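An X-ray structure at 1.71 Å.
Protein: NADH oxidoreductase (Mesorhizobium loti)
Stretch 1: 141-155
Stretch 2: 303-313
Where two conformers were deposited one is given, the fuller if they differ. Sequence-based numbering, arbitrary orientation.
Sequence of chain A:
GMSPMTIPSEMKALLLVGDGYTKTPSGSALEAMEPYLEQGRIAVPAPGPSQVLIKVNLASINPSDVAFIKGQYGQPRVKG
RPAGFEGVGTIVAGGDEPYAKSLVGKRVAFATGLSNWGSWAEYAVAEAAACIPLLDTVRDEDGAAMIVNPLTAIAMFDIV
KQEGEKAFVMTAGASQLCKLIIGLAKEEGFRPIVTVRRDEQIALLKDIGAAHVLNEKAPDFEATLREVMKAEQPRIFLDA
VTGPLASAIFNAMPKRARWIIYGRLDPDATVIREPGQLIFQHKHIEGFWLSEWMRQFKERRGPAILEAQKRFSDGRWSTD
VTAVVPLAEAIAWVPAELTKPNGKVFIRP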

ATOM      1  N   GLU A 141      37.298  -1.731  -9.587  0.50 25.60           N
ATOM      2  CA  GLU A 141      36.345  -0.611  -9.464  0.50 26.11           C
ATOM      3  C   GLU A 141      34.888  -1.068  -9.705  0.50 32.26           C
ATOM      4  O   GLU A 141      33.936  -0.404  -9.270  0.50 30.10           O
ATOM      5  CB  GLU A 141      36.708   0.516 -10.458  0.50 27.90           C
ATOM      6  CG  GLU A 141      38.022   1.229 -10.153  0.50 29.13           C
ATOM      7  CD  GLU A 141      39.299   0.629 -10.725  0.50 47.40           C
ATOM      8  OE1 GLU A 141      39.292  -0.555 -11.135  0.50 29.43           O
ATOM      9  OE2 GLU A 141      40.322   1.351 -10.742  0.50 40.71           O
ATOM     10  N   ASP A 142      34.719  -2.188 -10.423  1.00 31.42           N
ATOM     11  CA  ASP A 142      33.392  -2.743 -10.724  1.00 29.99           C
ATOM     12  C   ASP A 142      32.921  -3.548  -9.484  1.00 30.32           C
ATOM     13  O   ASP A 142      31.752  -3.461  -9.073  1.00 29.12           O
ATOM     14  CB  ASP A 142      33.447  -3.579 -12.012  1.00 31.99           C
ATOM     15  CG  ASP A 142      33.614  -2.710 -13.255  1.00 34.90           C
ATOM     16  OD1 ASP A 142      33.055  -1.578 -13.272  1.00 32.24           O
ATOM     17  OD2 ASP A 142      34.329  -3.148 -14.200  1.00 37.55           O
ATOM     18  N   GLY A 143      33.884  -4.209  -8.839  1.00 23.57           N
ATOM     19  CA  GLY A 143      33.644  -4.984  -7.629  1.00 21.07           C
ATOM     20  C   GLY A 143      33.144  -4.192  -6.437  1.00 20.37           C
ATOM     21  O   GLY A 143      32.355  -4.730  -5.668  1.00 17.29           O
ATOM     22  N   ALA A 144      33.587  -2.937  -6.239  1.00 17.18           N
ATOM     23  CA  ALA A 144      33.221  -2.187  -5.045  1.00 17.22           C
ATOM     24  C   ALA A 144      31.768  -1.781  -5.010  1.00 19.40           C
ATOM     25  O   ALA A 144      31.251  -1.549  -3.935  1.00 18.31           O
ATOM     26  CB  ALA A 144      34.100  -0.952  -4.877  1.00 19.06           C
ATOM     27  N   ALA A 145      31.106  -1.722  -6.168  1.00 16.41           N
ATOM     28  CA  ALA A 145      29.706  -1.339  -6.252  1.00 16.35           C
ATOM     29  C   ALA A 145      28.876  -2.410  -7.000  1.00 18.19           C
ATOM     30  O   ALA A 145      27.823  -2.100  -7.536  1.00 16.95           O
ATOM     31  CB  ALA A 145      29.602  -0.000  -6.950  1.00 18.34           C
HETATM   32  N   MSE A 146      29.360  -3.665  -6.982  1.00 13.67           N
HETATM   33  CA  MSE A 146      28.721  -4.770  -7.706  0.50 11.75           C
HETATM   34  C   MSE A 146      27.472  -5.309  -6.994  1.00 16.48           C
HETATM   35  O   MSE A 146      26.638  -5.928  -7.659  1.00 15.71           O
HETATM   36  CB  MSE A 146      29.738  -5.918  -7.960  0.50 12.53           C
HETATM   37  CG  MSE A 146      29.176  -7.092  -8.785  0.50 17.12           C
HETATM   38 SE   MSE A 146      30.408  -8.575  -9.000  0.50 21.99          SE
HETATM   39  CE  MSE A 146      31.552  -7.723 -10.353  0.50 18.54           C
ATOM     40  N   ILE A 147      27.320  -5.111  -5.701  1.00 14.04           N
ATOM     41  CA  ILE A 147      26.172  -5.708  -5.020  1.00 14.60           C
ATOM     42  C   ILE A 147      24.940  -4.847  -4.874  1.00 19.72           C
ATOM     43  O   ILE A 147      23.905  -5.260  -5.376  1.00 20.12           O
ATOM     44  CB  ILE A 147      26.616  -6.269  -3.629  1.00 16.39           C
ATOM     45  CG1 ILE A 147      27.633  -7.415  -3.816  1.00 15.68           C
ATOM     46  CG2 ILE A 147      25.406  -6.720  -2.750  1.00 16.46           C
ATOM     47  CD1 ILE A 147      28.319  -7.818  -2.526  1.00 16.35           C
ATOM     48  N   VAL A 148      24.999  -3.751  -4.110  1.00 15.78           N
ATOM     49  CA  VAL A 148      23.808  -3.016  -3.687  1.00 16.90           C
ATOM     50  C   VAL A 148      22.998  -2.499  -4.860  1.00 19.51           C
ATOM     51  O   VAL A 148      21.866  -2.944  -5.035  1.00 18.78           O
ATOM     52  CB  VAL A 148      24.122  -1.888  -2.669  1.00 22.60           C
ATOM     53  CG1 VAL A 148      22.851  -1.097  -2.320  1.00 22.96           C
ATOM     54  CG2 VAL A 148      24.762  -2.468  -1.401  1.00 23.14           C
ATOM     55  N   ASN A 149      23.582  -1.650  -5.703  1.00 14.76           N
ATOM     56  CA  ASN A 149      22.789  -1.095  -6.793  1.00 14.35           C
ATOM     57  C   ASN A 149      22.526  -2.098  -7.899  1.00 15.27           C
ATOM     58  O   ASN A 149      21.362  -2.218  -8.253  1.00 15.61           O
ATOM     59  CB  ASN A 149      23.379   0.198  -7.327  1.00 15.18           C
ATOM     60  CG  ASN A 149      23.186   1.338  -6.335  1.00 23.18           C
ATOM     61  OD1 ASN A 149      22.290   1.312  -5.484  1.00 20.31           O
ATOM     62  ND2 ASN A 149      24.091   2.292  -6.350  1.00 25.30           N
ATOM     63  N   PRO A 150      23.495  -2.905  -8.365  1.00 13.88           N
ATOM     64  CA  PRO A 150      23.198  -3.858  -9.445  1.00 12.92           C
ATOM     65  C   PRO A 150      22.141  -4.895  -9.077  1.00 15.66           C
ATOM     66  O   PRO A 150      21.271  -5.172  -9.890  1.00 15.25           O
ATOM     67  CB  PRO A 150      24.562  -4.510  -9.685  1.00 14.64           C
ATOM     68  CG  PRO A 150      25.516  -3.369  -9.445  1.00 16.63           C
ATOM     69  CD  PRO A 150      24.955  -2.855  -8.128  1.00 12.99           C
ATOM     70  N   LEU A 151      22.187  -5.458  -7.843  1.00 13.35           N
ATOM     71  CA  LEU A 151      21.199  -6.483  -7.507  1.00 12.49           C
ATOM     72  C   LEU A 151      19.861  -5.864  -7.243  1.00 16.04           C
ATOM     73  O   LEU A 151      18.863  -6.475  -7.596  1.00 15.36           O
ATOM     74  CB  LEU A 151      21.637  -7.356  -6.327  1.00 12.54           C
ATOM     75  CG  LEU A 151      22.932  -8.143  -6.608  1.00 16.22           C
ATOM     76  CD1 LEU A 151      23.331  -8.930  -5.395  1.00 16.54           C
ATOM     77  CD2 LEU A 151      22.768  -9.094  -7.835  1.00 18.19           C
ATOM     78  N   THR A 152      19.816  -4.636  -6.682  1.00 10.99           N
ATOM     79  CA  THR A 152      18.531  -3.952  -6.505  1.00 10.69           C
ATOM     80  C   THR A 152      17.949  -3.629  -7.878  1.00 14.65           C
ATOM     81  O   THR A 152      16.728  -3.751  -8.060  1.00 15.45           O
ATOM     82  CB  THR A 152      18.717  -2.661  -5.689  1.00 16.40           C
ATOM     83  OG1 THR A 152      19.353  -2.991  -4.464  1.00 14.53           O
ATOM     84  CG2 THR A 152      17.395  -1.945  -5.398  1.00 13.61           C
ATOM     85  N   ALA A 153      18.810  -3.231  -8.841  1.00 11.93           N
ATOM     86  CA  ALA A 153      18.317  -2.895 -10.183  1.00 10.76           C
ATOM     87  C   ALA A 153      17.719  -4.112 -10.843  1.00 13.55           C
ATOM     88  O   ALA A 153      16.668  -4.016 -11.473  1.00 12.74           O
ATOM     89  CB  ALA A 153      19.428  -2.331 -11.061  1.00 12.51           C
ATOM     90  N   ILE A 154      18.392  -5.245 -10.749  1.00 11.07           N
ATOM     91  CA  ILE A 154      17.880  -6.464 -11.364  1.00 12.05           C
ATOM     92  C   ILE A 154      16.571  -6.842 -10.711  1.00 14.69           C
ATOM     93  O   ILE A 154      15.593  -7.098 -11.405  1.00 15.22           O
ATOM     94  CB  ILE A 154      18.929  -7.600 -11.288  1.00 14.53           C
ATOM     95  CG1 ILE A 154      20.107  -7.252 -12.238  1.00 15.19           C
ATOM     96  CG2 ILE A 154      18.297  -8.999 -11.644  1.00 16.58           C
ATOM     97  CD1 ILE A 154      21.404  -8.083 -11.982  1.00 20.37           C
ATOM     98  N   ALA A 155      16.553  -6.880  -9.378  1.00 11.86           N
ATOM     99  CA  ALA A 155      15.361  -7.325  -8.680  1.00 11.81           C
ATOM    100  C   ALA A 155      14.158  -6.407  -8.936  1.00 15.59           C
ATOM    101  O   ALA A 155      13.066  -6.906  -9.174  1.00 15.50           O
ATOM    102  CB  ALA A 155      15.648  -7.414  -7.195  1.00 12.25           C
ATOM    103  N   PRO A 303      21.053 -16.514  -9.964  1.00 18.43           N
ATOM    104  CA  PRO A 303      21.009 -15.954 -11.329  1.00 18.57           C
ATOM    105  C   PRO A 303      21.221 -14.425 -11.369  1.00 22.55           C
ATOM    106  O   PRO A 303      21.839 -13.942 -12.316  1.00 23.28           O
ATOM    107  CB  PRO A 303      19.607 -16.337 -11.819  1.00 20.66           C
ATOM    108  CG  PRO A 303      19.246 -17.540 -11.015  1.00 24.97           C
ATOM    109  CD  PRO A 303      19.818 -17.258  -9.654  1.00 20.86           C
ATOM    110  N   ALA A 304      20.734 -13.649 -10.359  1.00 17.53           N
ATOM    111  CA  ALA A 304      20.965 -12.194 -10.371  1.00 16.33           C
ATOM    112  C   ALA A 304      22.457 -11.881 -10.172  1.00 19.54           C
ATOM    113  O   ALA A 304      22.977 -10.974 -10.819  1.00 17.51           O
ATOM    114  CB  ALA A 304      20.137 -11.491  -9.293  1.00 16.01           C
ATOM    115  N   ILE A 305      23.126 -12.611  -9.245  1.00 18.45           N
ATOM    116  CA  ILE A 305      24.566 -12.427  -8.968  1.00 18.71           C
ATOM    117  C   ILE A 305      25.340 -12.798 -10.235  1.00 24.27           C
ATOM    118  O   ILE A 305      26.231 -12.047 -10.635  1.00 24.30           O
ATOM    119  CB  ILE A 305      25.003 -13.266  -7.741  1.00 21.62           C
ATOM    120  CG1 ILE A 305      24.452 -12.661  -6.439  1.00 20.39           C
ATOM    121  CG2 ILE A 305      26.532 -13.497  -7.681  1.00 24.89           C
ATOM    122  CD1 ILE A 305      24.476 -13.629  -5.210  1.00 24.42           C
ATOM    123  N   LEU A 306      24.937 -13.910 -10.907  1.00 22.29           N
ATOM    124  CA  LEU A 306      25.611 -14.338 -12.138  1.00 22.44           C
ATOM    125  C   LEU A 306      25.379 -13.342 -13.252  1.00 26.00           C
ATOM    126  O   LEU A 306      26.302 -13.076 -14.001  1.00 26.79           O
ATOM    127  CB  LEU A 306      25.191 -15.757 -12.586  1.00 23.32           C
ATOM    128  CG  LEU A 306      25.627 -16.937 -11.672  1.00 28.05           C
ATOM    129  CD1 LEU A 306      24.812 -18.182 -11.982  1.00 28.31           C
ATOM    130  CD2 LEU A 306      27.132 -17.266 -11.835  1.00 30.28           C
ATOM    131  N   GLU A 307      24.168 -12.767 -13.352  1.00 24.43           N
ATOM    132  CA  GLU A 307      23.829 -11.776 -14.385  1.00 23.55           C
ATOM    133  C   GLU A 307      24.565 -10.454 -14.147  1.00 26.91           C
ATOM    134  O   GLU A 307      25.008  -9.837 -15.118  1.00 27.71           O
ATOM    135  CB  GLU A 307      22.301 -11.542 -14.445  1.00 24.98           C
ATOM    136  CG  GLU A 307      21.831 -10.535 -15.486  1.00 37.74           C
ATOM    137  CD  GLU A 307      21.990 -10.913 -16.951  1.00 60.77           C
ATOM    138  OE1 GLU A 307      22.187 -12.111 -17.258  1.00 57.85           O
ATOM    139  OE2 GLU A 307      21.882 -10.001 -17.802  1.00 55.82           O
ATOM    140  N   ALA A 308      24.666  -9.999 -12.875  1.00 20.42           N
ATOM    141  CA  ALA A 308      25.341  -8.755 -12.526  1.00 19.48           C
ATOM    142  C   ALA A 308      26.831  -8.880 -12.890  1.00 23.01           C
ATOM    143  O   ALA A 308      27.327  -8.020 -13.593  1.00 20.57           O
ATOM    144  CB  ALA A 308      25.178  -8.447 -11.045  1.00 20.00           C
ATOM    145  N   GLN A 309      27.512  -9.952 -12.415  1.00 22.66           N
ATOM    146  CA  GLN A 309      28.936 -10.142 -12.719  0.50 22.98           C
ATOM    147  C   GLN A 309      29.132 -10.310 -14.233  1.00 28.27           C
ATOM    148  O   GLN A 309      30.020  -9.652 -14.778  1.00 29.65           O
ATOM    149  CB  GLN A 309      29.563 -11.304 -11.932  0.50 24.06           C
ATOM    150  CG  GLN A 309      31.046 -11.518 -12.285  0.50 24.78           C
ATOM    151  CD  GLN A 309      32.007 -11.709 -11.146  0.50 23.35           C
ATOM    152  OE1 GLN A 309      33.159 -11.265 -11.210  0.50 12.94           O
ATOM    153  NE2 GLN A 309      31.621 -12.481 -10.149  0.50 14.17           N
ATOM    154  N   LYS A 310      28.283 -11.128 -14.923  1.00 25.77           N
ATOM    155  CA  LYS A 310      28.384 -11.300 -16.373  1.00 26.19           C
ATOM    156  C   LYS A 310      28.339  -9.933 -17.091  1.00 31.15           C
ATOM    157  O   LYS A 310      29.134  -9.727 -18.009  1.00 33.35           O
ATOM    158  CB  LYS A 310      27.295 -12.248 -16.911  1.00 28.15           C
ATOM    159  CG  LYS A 310      27.404 -12.572 -18.400  1.00 45.76           C
ATOM    160  N   ARG A 311      27.456  -9.013 -16.651  1.00 26.87           N
ATOM    161  CA  ARG A 311      27.300  -7.683 -17.254  0.50 26.79           C
ATOM    162  C   ARG A 311      28.554  -6.839 -17.035  1.00 31.62           C
ATOM    163  O   ARG A 311      28.916  -6.049 -17.913  1.00 32.93           O
ATOM    164  CB  ARG A 311      26.060  -6.966 -16.704  0.50 27.04           C
ATOM    165  CG  ARG A 311      24.750  -7.520 -17.270  0.50 33.42           C
ATOM    166  CD  ARG A 311      23.528  -6.871 -16.651  0.50 33.21           C
ATOM    167  NE  ARG A 311      23.388  -5.481 -17.083  0.50 33.32           N
ATOM    168  CZ  ARG A 311      22.718  -5.085 -18.158  0.50 43.57           C
ATOM    169  NH1 ARG A 311      22.086  -5.971 -18.919  0.50 29.97           N
ATOM    170  NH2 ARG A 311      22.650  -3.797 -18.465  0.50 33.58           N
ATOM    171  N   PHE A 312      29.233  -7.029 -15.886  1.00 26.15           N
ATOM    172  CA  PHE A 312      30.462  -6.295 -15.625  1.00 25.70           C
ATOM    173  C   PHE A 312      31.594  -6.945 -16.423  1.00 33.75           C
ATOM    174  O   PHE A 312      32.381  -6.232 -17.040  1.00 36.15           O
ATOM    175  CB  PHE A 312      30.764  -6.209 -14.119  1.00 25.41           C
ATOM    176  CG  PHE A 312      29.940  -5.136 -13.432  1.00 24.28           C
ATOM    177  CD1 PHE A 312      30.202  -3.790 -13.650  1.00 25.45           C
ATOM    178  CD2 PHE A 312      28.875  -5.477 -12.599  1.00 23.79           C
ATOM    179  CE1 PHE A 312      29.437  -2.801 -13.025  1.00 24.86           C
ATOM    180  CE2 PHE A 312      28.123  -4.491 -11.956  1.00 24.55           C
ATOM    181  CZ  PHE A 312      28.395  -3.160 -12.178  1.00 23.42           C
ATOM    182  N   SER A 313      31.618  -8.299 -16.466  1.00 30.29           N
ATOM    183  CA  SER A 313      32.633  -9.063 -17.189  0.50 29.92           C
ATOM    184  C   SER A 313      32.554  -8.867 -18.694  1.00 34.90           C
ATOM    185  O   SER A 313      33.600  -8.823 -19.335  1.00 35.83           O
ATOM    186  CB  SER A 313      32.523 -10.552 -16.881  0.50 32.10           C
ATOM    187  OG  SER A 313      33.491 -11.277 -17.624  0.50 32.99           O
TER
HETATM  188  O   HOH W   1      34.812  -5.801 -14.779  1.00 36.84           O

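Where two helices pack without a single direct hydrogen bond between them, side-chain conformation must do the work of fitting one surface to the other, and this contact in the NADH oxidoreductase is a clear example. The helix containing P150, L151 and I154 crosses the helix 303-313 at 118°, with axes 9.6 Å apart at closest approach. Small residues line the second helix where the two meet: A304 and A308, one turn apart, both point toward the first stretch and leave room for branched side chains to reach the backbone.

L151 illustrates how a rotamer can redirect a residue. Its CA-to-CB bond points sideways, yet with chi1 m and chi2 t its end comes nearer, placing CD2 3.5 Å from A304 O and 3.8 Å from A304 CB, while CD1 lies 4.0 Å from I305 CG1. I154, also m,t, starts out toward the partner. Its CG2 packs 3.9 Å from A304 CB and its CD1 3.9 Å from A308 CB, so the side chain spans both alanines. A304 O, although close to both side chains, already accepts the helical hydrogen bond from A308 N.

At the other end of the contact F312, the residue with the largest covered area, points toward the first stretch with chi1 at -79°. P150 meets the edge of its ring, CG lying 3.8 Å from CE2. Selenomethionine M146 leaves its backbone sideways, but an extended t,t course followed by chi3 m carries CE to 4.1 Å from F312 CB. D142 CG approaches F312 CD1 to 3.6 Å; the buried carboxylate is nevertheless satisfied: OD1 is hydrogen-bonded elsewhere in the structure, and a water donates to D142 OD2, 2.8 Å from the water O, and weakly to F312 O, 3.3 Å from the water O, bridging the stretches. M146 O, by contrast, is buried without any partner in the model.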